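Local coordinates for RidA family protein (Psychrobacter sp. MES7-P7E, PDB 6L8P) that probably hydrolyses reactive enamine and imine intermediates to keto acids and ammonia, as other RidA deaminases do, and forms a trimer, at residues G66-A71 against N109-A114; E76-I81 against V137-I142; G87-V92 against A114-P119; S98-S103 against A129-G134. The protein carries 1 engineered substitution. One frame throughout, in Å; residues are numbered along the deposited sequence.

The four contacts illustrate how chemistry follows depth in a small alpha/beta fold. Contact 2, near the centre of the chain, is core packing of helix 67-84 on strand 137-144. Contact 1 joins the start of the same helix to helix 105-115; its apolar meeting is buried, with a lysine at its outer border, and Phe-67 and Phe-112 touch residues of contact 2. Contacts 3 and 4 lie on opposite sides of the chain's centre, about 24 Å apart between centres. Contact 3 is a surface contact where water joins polar groups, and contact 4 is a partly buried, mainly apolar meeting of a strand end with a loop beside the third subunit.

Contact 1 (G66-A71 against N109-A114)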
loop_
_atom_site.group_PDB
_atom_site.type_symbol
_atom_site.label_atom_id
_atom_site.label_comp_id
_atom_site.label_asym_id
_atom_site.label_seq_id
_atom_site.Cartn_x
_atom_site.Cartn_y
_atom_site.Cartn_z
ATOM N N GLY A 66 -0.062 11.989 -21.933
ATOM C CA GLY A 66 -0.996 10.883 -22.018
ATOM C C GLY A 66 -0.605 9.679 -21.167
ATOM O O GLY A 66 0.548 9.500 -20.768
ATOM N N PHE A 67 -1.600 8.791 -20.967
ATOM C CA PHE A 67 -1.406 7.650 -20.078
ATOM C C PHE A 67 -0.284 6.730 -20.547
ATOM O O PHE A 67 0.544 6.325 -19.746
ATOM C CB PHE A 67 -2.687 6.829 -19.935
ATOM C CG PHE A 67 -2.470 5.591 -19.159
ATOM C CD1 PHE A 67 -2.489 5.620 -17.773
ATOM C CD2 PHE A 67 -2.184 4.391 -19.806
ATOM C CE1 PHE A 67 -2.219 4.442 -17.059
ATOM C CE2 PHE A 67 -1.905 3.230 -19.103
ATOM C CZ PHE A 67 -1.920 3.263 -17.724
ATOM N N LYS A 68 -0.300 6.282 -21.814
ATOM C CA LYS A 68 0.685 5.275 -22.213
ATOM C C LYS A 68 2.110 5.779 -22.010
ATOM O O LYS A 68 2.977 5.059 -21.492
ATOM C CB LYS A 68 0.472 4.878 -23.680
ATOM C CG LYS A 68 1.333 3.674 -24.058
ATOM C CD LYS A 68 0.795 3.033 -25.342
ATOM C CE LYS A 68 1.837 2.155 -25.973
ATOM N NZ LYS A 68 1.678 2.161 -27.462
ATOM N N ALA A 69 2.370 7.014 -22.448
ATOM C CA ALA A 69 3.701 7.582 -22.316
ATOM C C ALA A 69 4.084 7.753 -20.849
ATOM O O ALA A 69 5.228 7.490 -20.464
ATOM C CB ALA A 69 3.759 8.916 -23.061
ATOM N N GLN A 70 3.130 8.177 -20.013
ATOM C CA GLN A 70 3.433 8.266 -18.585
ATOM C C GLN A 70 3.713 6.899 -17.986
ATOM O O GLN A 70 4.639 6.764 -17.182
ATOM C CB GLN A 70 2.281 8.927 -17.822
ATOM C CG GLN A 70 2.290 10.448 -18.008
ATOM C CD GLN A 70 1.210 11.156 -17.237
ATOM O OE1 GLN A 70 0.860 10.767 -16.125
ATOM N NE2 GLN A 70 0.646 12.199 -17.828
ATOM N N ALA A 71 2.933 5.869 -18.365
ATOM C CA ALA A 71 3.181 4.524 -17.819
ATOM C C ALA A 71 4.548 3.966 -18.250
ATOM O O ALA A 71 5.274 3.358 -17.439
ATOM C CB ALA A 71 2.059 3.574 -18.249
ATOM N N ASN A 109 -2.025 -3.031 -18.610
ATOM C CA ASN A 109 -1.590 -4.419 -18.657
ATOM C C ASN A 109 -0.649 -4.647 -19.835
ATOM O O ASN A 109 0.347 -5.376 -19.693
ATOM C CB ASN A 109 -2.818 -5.332 -18.694
ATOM C CG ASN A 109 -3.551 -5.374 -17.344
ATOM O OD1 ASN A 109 -2.910 -5.358 -16.281
ATOM N ND2 ASN A 109 -4.881 -5.463 -17.380
ATOM N N GLU A 110 -0.868 -3.935 -20.948
ATOM C CA GLU A 110 0.032 -4.054 -22.098
ATOM C C GLU A 110 1.424 -3.520 -21.783
ATOM O O GLU A 110 2.440 -4.143 -22.137
ATOM C CB GLU A 110 -0.559 -3.320 -23.297
ATOM C CG GLU A 110 -1.789 -3.988 -23.872
ATOM C CD GLU A 110 -2.421 -3.176 -24.995
ATOM O OE1 GLU A 110 -1.827 -2.149 -25.409
ATOM O OE2 GLU A 110 -3.514 -3.570 -25.459
ATOM N N VAL A 111 1.501 -2.372 -21.095
ATOM C CA VAL A 111 2.797 -1.817 -20.756
ATOM C C VAL A 111 3.522 -2.743 -19.796
ATOM O O VAL A 111 4.741 -2.936 -19.909
ATOM C CB VAL A 111 2.613 -0.397 -20.172
ATOM C CG1 VAL A 111 3.921 0.145 -19.604
ATOM C CG2 VAL A 111 2.063 0.542 -21.274
ATOM N N PHE A 112 2.768 -3.391 -18.889
ATOM C CA PHE A 112 3.376 -4.365 -17.987
ATOM C C PHE A 112 4.015 -5.504 -18.776
ATOM O O PHE A 112 5.191 -5.853 -18.534
ATOM C CB PHE A 112 2.327 -4.909 -17.002
ATOM C CG PHE A 112 2.284 -4.172 -15.689
ATOM C CD1 PHE A 112 2.013 -2.813 -15.654
ATOM C CD2 PHE A 112 2.513 -4.848 -14.508
ATOM C CE1 PHE A 112 1.989 -2.131 -14.421
ATOM C CE2 PHE A 112 2.488 -4.194 -13.283
ATOM C CZ PHE A 112 2.254 -2.800 -13.254
ATOM N N VAL A 113 3.272 -6.038 -19.766
ATOM C CA VAL A 113 3.787 -7.162 -20.555
ATOM C C VAL A 113 5.035 -6.732 -21.302
ATOM O O VAL A 113 6.021 -7.479 -21.381
ATOM C CB VAL A 113 2.705 -7.684 -21.521
ATOM C CG1 VAL A 113 3.350 -8.618 -22.588
ATOM C CG2 VAL A 113 1.599 -8.418 -20.771
ATOM N N ALA A 114 5.037 -5.497 -21.810
ATOM C CA ALA A 114 6.177 -5.035 -22.595
ATOM C C ALA A 114 7.422 -4.863 -21.742
ATOM O O ALA A 114 8.549 -4.976 -22.249
ATOM C CB ALA A 114 5.825 -3.717 -23.289
#
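Helix 67-84, by its first turn, and helix 105-115, by its second half, run side by side here, and their backbones come nearest at Ala-71 and Val-111, whose CA atoms are 7.0 Å apart. Val-111 carries the meeting, one methyl to each of two partners. Its CG1 branch is turned opposite the backbone N (chi1 171°), which sends it against Ala-71: CG1 lies 4.1 Å from Ala-71 CB and just as near the carbonyl group of that residue, so the methyl rests on side chain and main chain together. The small alanine allows this approach to the backbone. The other branch, CG2, faces the aliphatic stem of Lys-68, 4.3 Å from its CG, a looser touch at the solvent border. Beyond CG the lysine chain projects outward to solvent, its NZ 5.9 Å from Glu-110 OE1; opposite charges at that spacing may attract weakly, but they are not in contact. Between 66-71 and 109-114 the meeting thus rests on apolar contacts.

Beneath the groove two rings close the space to the sheet. Phe-67 packs on Val-137 and Leu-99, while Phe-112 meets Phe-75 edge-to-face and touches Ile-139. On the far side of helix 105-115, Asn-109 O accepts a hydrogen bond from Thr-37 of the second subunit. Two helices laid next to each other on one face of a mixed sheet, as here, are the layout of the RidA (YjgF/YER057c/UK114) fold.

Contact 2 (E76-I81 against V137-I142); sequences ENIKAI and VEIESI
This is a buried helix-on-sheet contact, close to the centre of the chain, in which Ile-78 of helix 67-84 is set down on strand 137-144 between Ile-139 and Ser-141. Both strand residues point toward the helix, and the nearest CA atoms, those of Ile-78 and Ser-141, are 7.8 Å apart. Ile-78 reaches down with an extended chain (chi2 173°), and its CD1 lies 3.8 Å from Ile-139 CG2; the two isoleucine side chains cross at about a right angle. The hydroxyl of Ser-141 is straddled by two methyls, Ile-78 CG2 and CD1 each standing 3.6 Å from its OG.

Strand 137-144 is an inner strand of the mixed sheet in this alpha/beta fold, flanked by strands 47-54 and 92-99, and helix 67-84 covers one of its faces, where Ile-139 and Ser-141 are buried. The other side turns to the trimer interface, where Glu-140 forms a salt bridge with Lys-94 of the third subunit. An alanine in place of Ile-78 is likely to open a gap over Ile-139 CG2 and to leave the Ser-141 hydroxyl without its apolar cover. Flanking the isoleucine within its own chain, Leu-89 CD2 touches Ile-78 CG2 at 3.7 Å, which ties the helix to the loop that follows it.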
loop_
_atom_site.group_PDB
_atom_site.type_symbol
_atom_site.label_atom_id
_atom_site.label_comp_id
_atom_site.label_asym_id
_atom_site.label_seq_id
_atom_site.Cartn_x
_atom_site.Cartn_y
_atom_site.Cartn_z
ATOM N N GLU A 76 10.472 3.255 -16.805
ATOM C CA GLU A 76 11.883 3.651 -16.925
ATOM C C GLU A 76 12.421 4.197 -15.601
ATOM O O GLU A 76 13.569 3.909 -15.196
ATOM C CB GLU A 76 12.034 4.696 -18.036
ATOM C CG GLU A 76 11.707 4.129 -19.432
ATOM C CD GLU A 76 12.551 2.879 -19.746
ATOM O OE1 GLU A 76 13.778 2.911 -19.492
ATOM O OE2 GLU A 76 11.994 1.861 -20.233
ATOM N N ASN A 77 11.592 4.995 -14.906
ATOM C CA ASN A 77 11.981 5.552 -13.613
ATOM C C ASN A 77 12.198 4.465 -12.554
ATOM O O ASN A 77 13.194 4.470 -11.811
ATOM C CB ASN A 77 10.916 6.567 -13.176
ATOM C CG ASN A 77 10.853 7.787 -14.104
ATOM O OD1 ASN A 77 11.776 8.009 -14.884
ATOM N ND2 ASN A 77 9.751 8.575 -14.020
ATOM N N ILE A 78 11.282 3.493 -12.498
ATOM C CA ILE A 78 11.447 2.388 -11.564
ATOM C C ILE A 78 12.688 1.586 -11.898
ATOM O O ILE A 78 13.456 1.245 -11.001
ATOM C CB ILE A 78 10.183 1.510 -11.551
ATOM C CG1 ILE A 78 9.011 2.312 -10.958
ATOM C CG2 ILE A 78 10.423 0.240 -10.720
ATOM C CD1 ILE A 78 7.665 1.555 -11.070
ATOM N N LYS A 79 12.884 1.278 -13.183
ATOM C CA LYS A 79 14.055 0.501 -13.609
ATOM C C LYS A 79 15.348 1.190 -13.178
ATOM O O LYS A 79 16.270 0.537 -12.650
ATOM C CB LYS A 79 14.003 0.303 -15.124
ATOM C CG LYS A 79 15.065 -0.623 -15.680
ATOM C CD LYS A 79 14.577 -1.100 -17.048
ATOM C CE LYS A 79 15.668 -1.074 -18.081
ATOM N NZ LYS A 79 16.937 -1.429 -17.421
ATOM N N ALA A 80 15.416 2.520 -13.352
ATOM C CA ALA A 80 16.623 3.230 -12.940
ATOM C C ALA A 80 16.896 3.051 -11.448
ATOM O O ALA A 80 18.056 2.884 -11.027
ATOM C CB ALA A 80 16.508 4.718 -13.288
ATOM N N ILE A 81 15.835 3.120 -10.622
ATOM C CA ILE A 81 16.034 2.970 -9.191
ATOM C C ILE A 81 16.396 1.531 -8.840
ATOM O O ILE A 81 17.225 1.296 -7.951
ATOM C CB ILE A 81 14.780 3.448 -8.443
ATOM C CG1 ILE A 81 14.612 4.928 -8.720
ATOM C CG2 ILE A 81 14.942 3.195 -6.954
ATOM C CD1 ILE A 81 13.240 5.490 -8.339
ATOM N N VAL A 137 -0.973 8.161 -13.534
ATOM C CA VAL A 137 -0.566 6.830 -13.061
ATOM C C VAL A 137 0.603 6.996 -12.090
ATOM O O VAL A 137 1.549 7.751 -12.354
ATOM C CB VAL A 137 -0.207 5.885 -14.249
ATOM C CG1 VAL A 137 0.861 6.494 -15.166
ATOM C CG2 VAL A 137 0.284 4.539 -13.693
ATOM N N GLU A 138 0.533 6.298 -10.948
ATOM C CA GLU A 138 1.624 6.226 -9.982
ATOM C C GLU A 138 1.832 4.756 -9.653
ATOM O O GLU A 138 0.851 4.038 -9.461
ATOM C CB GLU A 138 1.268 7.009 -8.680
ATOM C CG GLU A 138 2.337 6.928 -7.628
ATOM C CD GLU A 138 2.014 7.813 -6.420
ATOM O OE1 GLU A 138 1.127 8.706 -6.514
ATOM O OE2 GLU A 138 2.647 7.648 -5.353
ATOM N N ILE A 139 3.084 4.287 -9.623
ATOM C CA ILE A 139 3.348 2.887 -9.294
ATOM C C ILE A 139 4.400 2.842 -8.219
ATOM O O ILE A 139 5.457 3.463 -8.356
ATOM C CB ILE A 139 3.791 2.084 -10.531
ATOM C CG1 ILE A 139 2.696 2.158 -11.614
ATOM C CG2 ILE A 139 4.125 0.630 -10.113
ATOM C CD1 ILE A 139 2.999 1.295 -12.888
ATOM N N GLU A 140 4.114 2.103 -7.131
ATOM C CA GLU A 140 5.046 1.816 -6.036
ATOM C C GLU A 140 5.563 0.396 -6.202
ATOM O O GLU A 140 4.848 -0.452 -6.747
ATOM C CB GLU A 140 4.352 1.874 -4.703
ATOM C CG GLU A 140 3.630 3.134 -4.412
ATOM C CD GLU A 140 2.504 2.836 -3.423
ATOM O OE1 GLU A 140 2.795 2.344 -2.290
ATOM O OE2 GLU A 140 1.315 3.074 -3.758
ATOM N N SER A 141 6.760 0.119 -5.681
ATOM C CA SER A 141 7.351 -1.199 -5.920
ATOM C C SER A 141 8.048 -1.701 -4.672
ATOM O O SER A 141 8.614 -0.917 -3.912
ATOM C CB SER A 141 8.420 -1.160 -7.017
ATOM O OG SER A 141 7.984 -0.386 -8.100
ATOM N N ILE A 142 8.044 -3.024 -4.479
ATOM C CA ILE A 142 8.871 -3.675 -3.474
ATOM C C ILE A 142 9.678 -4.727 -4.213
ATOM O O ILE A 142 9.107 -5.491 -5.006
ATOM C CB ILE A 142 8.039 -4.335 -2.356
ATOM C CG1 ILE A 142 7.228 -3.242 -1.625
ATOM C CG2 ILE A 142 8.980 -5.090 -1.364
ATOM C CD1 ILE A 142 6.244 -3.799 -0.531
#

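Contact 3 (G87-V92 against A114-P119)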
loop_
_atom_site.group_PDB
_atom_site.type_symbol
_atom_site.label_atom_id
_atom_site.label_comp_id
_atom_site.label_asym_id
_atom_site.label_seq_id
_atom_site.Cartn_x
_atom_site.Cartn_y
_atom_site.Cartn_z
ATOM N N GLY A 87 19.706 -4.114 -8.330
ATOM C CA GLY A 87 18.806 -5.104 -8.884
ATOM C C GLY A 87 18.274 -4.747 -10.252
ATOM O O GLY A 87 18.914 -4.002 -11.012
ATOM N N SER A 88 17.097 -5.280 -10.576
ATOM C CA SER A 88 16.433 -5.045 -11.849
ATOM C C SER A 88 14.931 -5.226 -11.637
ATOM O O SER A 88 14.490 -5.605 -10.541
ATOM C CB SER A 88 16.916 -5.996 -12.936
ATOM O OG SER A 88 16.396 -7.290 -12.694
ATOM N N LEU A 89 14.146 -4.943 -12.692
ATOM C CA LEU A 89 12.696 -5.172 -12.603
ATOM C C LEU A 89 12.375 -6.638 -12.330
ATOM O O LEU A 89 11.306 -6.950 -11.784
ATOM C CB LEU A 89 11.983 -4.740 -13.887
ATOM C CG LEU A 89 11.939 -3.241 -14.185
ATOM C CD1 LEU A 89 11.423 -2.991 -15.596
ATOM C CD2 LEU A 89 11.055 -2.512 -13.182
ATOM N N ASN A 90 13.267 -7.560 -12.711
ATOM C CA ASN A 90 13.019 -8.972 -12.394
ATOM C C ASN A 90 12.966 -9.232 -10.900
ATOM O O ASN A 90 12.512 -10.306 -10.482
ATOM C CB ASN A 90 14.108 -9.885 -12.988
ATOM C CG ASN A 90 14.029 -9.964 -14.484
ATOM O OD1 ASN A 90 13.091 -10.535 -15.040
ATOM N ND2 ASN A 90 15.014 -9.371 -15.158
ATOM N N ASP A 91 13.453 -8.305 -10.079
ATOM C CA ASP A 91 13.445 -8.495 -8.639
ATOM C C ASP A 91 12.193 -7.940 -7.974
ATOM O O ASP A 91 12.017 -8.153 -6.770
ATOM C CB ASP A 91 14.654 -7.807 -7.999
ATOM C CG ASP A 91 15.975 -8.391 -8.498
ATOM O OD1 ASP A 91 16.088 -9.628 -8.470
ATOM O OD2 ASP A 91 16.853 -7.637 -8.968
ATOM N N VAL A 92 11.313 -7.279 -8.729
ATOM C CA VAL A 92 10.084 -6.773 -8.107
ATOM C C VAL A 92 9.230 -7.953 -7.659
ATOM O O VAL A 92 8.975 -8.880 -8.443
ATOM C CB VAL A 92 9.314 -5.872 -9.078
ATOM C CG1 VAL A 92 7.996 -5.376 -8.416
ATOM C CG2 VAL A 92 10.212 -4.642 -9.467
ATOM N N ALA A 114 5.037 -5.497 -21.810
ATOM C CA ALA A 114 6.177 -5.035 -22.595
ATOM C C ALA A 114 7.422 -4.863 -21.742
ATOM O O ALA A 114 8.549 -4.976 -22.249
ATOM C CB ALA A 114 5.825 -3.717 -23.289
ATOM N N ASN A 115 7.260 -4.612 -20.442
ATOM C CA ASN A 115 8.389 -4.275 -19.612
ATOM C C ASN A 115 8.837 -5.380 -18.674
ATOM O O ASN A 115 9.884 -5.229 -18.037
ATOM C CB ASN A 115 8.058 -3.007 -18.786
ATOM C CG ASN A 115 8.186 -1.735 -19.594
ATOM O OD1 ASN A 115 9.282 -1.191 -19.698
ATOM N ND2 ASN A 115 7.094 -1.250 -20.162
ATOM N N LEU A 116 8.074 -6.472 -18.561
ATOM C CA LEU A 116 8.318 -7.475 -17.534
ATOM C C LEU A 116 8.358 -8.836 -18.192
ATOM O O LEU A 116 7.704 -9.051 -19.212
ATOM C CB LEU A 116 7.199 -7.505 -16.457
ATOM C CG LEU A 116 7.028 -6.190 -15.668
ATOM C CD1 LEU A 116 5.694 -6.267 -14.914
ATOM C CD2 LEU A 116 8.205 -5.931 -14.736
ATOM N N SER A 117 9.105 -9.748 -17.576
ATOM C CA SER A 117 9.056 -11.156 -17.940
ATOM C C SER A 117 8.493 -11.964 -16.781
ATOM O O SER A 117 8.656 -11.608 -15.608
ATOM C CB SER A 117 10.442 -11.675 -18.308
ATOM O OG SER A 117 11.368 -11.440 -17.250
ATOM N N GLU A 118 7.824 -13.056 -17.133
ATOM C CA GLU A 118 7.319 -13.976 -16.129
ATOM C C GLU A 118 8.454 -14.552 -15.275
ATOM O O GLU A 118 9.605 -14.670 -15.722
ATOM C CB GLU A 118 6.559 -15.110 -16.800
ATOM C CG GLU A 118 5.330 -14.655 -17.498
ATOM C CD GLU A 118 4.686 -15.732 -18.336
ATOM O OE1 GLU A 118 5.221 -16.043 -19.424
ATOM O OE2 GLU A 118 3.642 -16.262 -17.906
ATOM N N PRO A 119 8.157 -14.923 -14.024
ATOM C CA PRO A 119 6.830 -14.728 -13.406
ATOM C C PRO A 119 6.564 -13.249 -13.037
ATOM O O PRO A 119 7.500 -12.572 -12.621
ATOM C CB PRO A 119 6.918 -15.594 -12.159
ATOM C CG PRO A 119 8.382 -15.485 -11.761
ATOM C CD PRO A 119 9.151 -15.450 -13.074
HETATM O O HOH W 1 10.730 -8.834 -15.178
HETATM O O HOH W 2 10.376 -11.792 -12.569
HETATM O O HOH W 3 13.566 -12.583 -16.469
HETATM O O HOH W 4 12.100 -13.728 -14.826
#
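The beta-alpha-beta crossover made by strand 92-99, helix 105-115 and the parallel strand 122-127 is closed here at one end: the single 3-10 turn 89-91 that leads into the first strand meets the chain leaving the helix. The inner part is apolar. Leu-89 CB lies 4.1 Å from Leu-116 CD2. With its CG anti to the carbonyl carbon (chi1 -69°), Leu-89 carries one branch across to the other segment, and Leu-89 CD1 is 3.7 Å from Asn-115 O. Leu-89 also leans on Lys-79, so it sits between helix 67-84 and the end of helix 105-115.

Toward solvent the chemistry becomes polar and watery. Asn-90 OD1 and Ser-117 OG approach to 2.9 Å, yet the angle is too poor for a hydrogen bond, and water does the joining instead. Water 1 accepts a hydrogen bond from Ser-117 N at 3.0 Å and can donate one to Asn-90 OD1, bridging an asparagine side chain to the opposite backbone. Water 2 lies between Pro-119 O, 3.0 Å away, and Asn-90 O, to which any bond is weak; it has more acceptors in reach than protons to give. The peptide bond between Glu-118 and Pro-119 is cis, and the chain turns there.

The turn itself is held from within. Backbone bonds run from Asp-91 N to Ser-88 O and from Val-92 N to Leu-89 O, and Ser-88 OG accepts a weak bond from Asn-90 N. Asp-91 folds its carboxylate back across the start of the turn, where its OD2, met on the anti side and 25° out of the carboxylate plane, accepts from Ser-88 N at 2.9 Å.

Contact 4 (S98-S103 against A129-G134)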
loop_
_atom_site.group_PDB
_atom_site.type_symbol
_atom_site.label_atom_id
_atom_site.label_comp_id
_atom_site.label_asym_id
_atom_site.label_seq_id
_atom_site.Cartn_x
_atom_site.Cartn_y
_atom_site.Cartn_z
ATOM N N SER A 98 -1.770 3.035 -8.904
ATOM C CA SER A 98 -2.858 3.988 -8.738
ATOM C C SER A 98 -3.100 4.668 -10.077
ATOM O O SER A 98 -2.177 5.252 -10.654
ATOM C CB SER A 98 -2.504 5.027 -7.677
ATOM O OG SER A 98 -2.111 4.400 -6.446
ATOM N N LEU A 99 -4.324 4.563 -10.586
ATOM C CA LEU A 99 -4.739 5.178 -11.847
ATOM C C LEU A 99 -5.763 6.261 -11.569
ATOM O O LEU A 99 -6.563 6.130 -10.645
ATOM C CB LEU A 99 -5.414 4.161 -12.782
ATOM C CG LEU A 99 -4.544 2.951 -13.125
ATOM C CD1 LEU A 99 -5.380 2.016 -13.972
ATOM C CD2 LEU A 99 -3.390 3.448 -13.916
ATOM N N THR A 100 -5.812 7.307 -12.428
ATOM C CA THR A 100 -6.956 8.209 -12.305
ATOM C C THR A 100 -8.125 7.790 -13.199
ATOM O O THR A 100 -9.234 8.344 -13.058
ATOM C CB THR A 100 -6.543 9.663 -12.588
ATOM O OG1 THR A 100 -5.813 9.714 -13.818
ATOM C CG2 THR A 100 -5.640 10.222 -11.480
ATOM N N ASP A 101 -7.933 6.810 -14.087
ATOM C CA ASP A 101 -9.030 6.349 -14.952
ATOM C C ASP A 101 -8.841 4.872 -15.256
ATOM O O ASP A 101 -7.900 4.516 -15.962
ATOM C CB ASP A 101 -9.034 7.152 -16.253
ATOM C CG ASP A 101 -10.273 6.896 -17.089
ATOM O OD1 ASP A 101 -11.051 5.952 -16.773
ATOM O OD2 ASP A 101 -10.486 7.673 -18.063
ATOM N N LEU A 102 -9.717 4.013 -14.721
ATOM C CA LEU A 102 -9.564 2.582 -14.999
ATOM C C LEU A 102 -9.851 2.231 -16.453
ATOM O O LEU A 102 -9.578 1.091 -16.846
ATOM C CB LEU A 102 -10.462 1.760 -14.046
ATOM C CG LEU A 102 -9.714 1.339 -12.780
ATOM C CD1 LEU A 102 -10.731 0.899 -11.706
ATOM C CD2 LEU A 102 -8.696 0.237 -13.025
ATOM N N SER A 103 -10.356 3.173 -17.257
ATOM C CA SER A 103 -10.363 2.965 -18.703
ATOM C C SER A 103 -8.968 2.690 -19.237
ATOM O O SER A 103 -8.840 2.116 -20.320
ATOM C CB SER A 103 -10.936 4.194 -19.426
ATOM O OG SER A 103 -12.272 4.400 -18.997
ATOM N N ALA A 129 -8.736 9.346 -6.759
ATOM C CA ALA A 129 -9.368 10.579 -7.193
ATOM C C ALA A 129 -8.406 11.481 -7.970
ATOM O O ALA A 129 -8.807 12.164 -8.921
ATOM C CB ALA A 129 -9.933 11.323 -5.979
ATOM N N ALA A 130 -7.139 11.501 -7.583
ATOM C CA ALA A 130 -6.157 12.370 -8.229
ATOM C C ALA A 130 -4.774 11.942 -7.755
ATOM O O ALA A 130 -4.629 11.230 -6.742
ATOM C CB ALA A 130 -6.379 13.855 -7.890
ATOM N N LEU A 131 -3.760 12.401 -8.480
ATOM C CA LEU A 131 -2.363 12.107 -8.183
ATOM C C LEU A 131 -1.539 13.378 -8.159
ATOM O O LEU A 131 -1.918 14.387 -8.761
ATOM C CB LEU A 131 -1.767 11.138 -9.230
ATOM C CG LEU A 131 -2.362 9.744 -9.165
ATOM C CD1 LEU A 131 -1.947 8.924 -10.432
ATOM C CD2 LEU A 131 -1.959 9.006 -7.861
ATOM N N PRO A 132 -0.392 13.367 -7.479
ATOM C CA PRO A 132 0.406 14.587 -7.406
ATOM C C PRO A 132 0.759 15.124 -8.783
ATOM O O PRO A 132 1.028 14.378 -9.733
ATOM C CB PRO A 132 1.650 14.148 -6.617
ATOM C CG PRO A 132 1.155 13.002 -5.750
ATOM C CD PRO A 132 0.176 12.271 -6.665
ATOM N N LYS A 133 0.697 16.448 -8.882
ATOM C CA LYS A 133 1.079 17.190 -10.076
ATOM C C LYS A 133 0.207 16.865 -11.275
ATOM O O LYS A 133 0.558 17.237 -12.413
ATOM C CB LYS A 133 2.566 16.971 -10.386
ATOM C CG LYS A 133 3.481 17.128 -9.162
ATOM C CD LYS A 133 3.328 18.528 -8.547
ATOM C CE LYS A 133 4.116 18.630 -7.215
ATOM N NZ LYS A 133 3.805 19.926 -6.518
ATOM N N GLY A 134 -0.931 16.203 -11.058
ATOM C CA GLY A 134 -1.844 15.902 -12.143
ATOM C C GLY A 134 -1.455 14.689 -12.955
ATOM O O GLY A 134 -1.986 14.510 -14.056
#
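The flat group at this meeting is the peptide linking Ser-98 to Leu-99: Leu-131 CD1 stands above its plane, 3.7 Å from Ser-98 O, while within the sheet Ser-98 exchanges backbone hydrogen bonds with Glu-138. The contact belongs to the far end of the beta-alpha-beta crossover, where strand 92-99 runs out beside the loop that follows its parallel neighbour, strand 122-127.

Leu-131 is spread over two partners by its fork. With CG opposite its own carbonyl carbon (chi1 -68°), CD2 comes 4.0 Å from Ser-98 CB, and CD1 lies between the serine carbonyl and the methyl of Thr-100. That methyl, CG2, is the other working surface: it sits 3.9 Å from Ala-130 CA, against the backbone, and 4.0 Å from Leu-131 CG, the two side chains meeting at a slant. A glycine in place of Leu-131 would probably open a gap above the Ser-98 peptide and leave the Thr-100 methyl packed on little more than backbone. All these touches are apolar or methyl-to-carbonyl in kind.

The third subunit closes the outer side, its Val-126 packing on both Ser-98 and Leu-131, and it takes part in backbone hydrogen bonds with Ala-129 and Ala-130; the contact is therefore built into the trimer. Beyond Thr-100 the chain turns toward helix 105-115 through an Asx turn, in which Asp-101 OD1 accepts from Ser-103 N at 2.9 Å, the N-H arriving from above the carboxylate plane, 54° out of it.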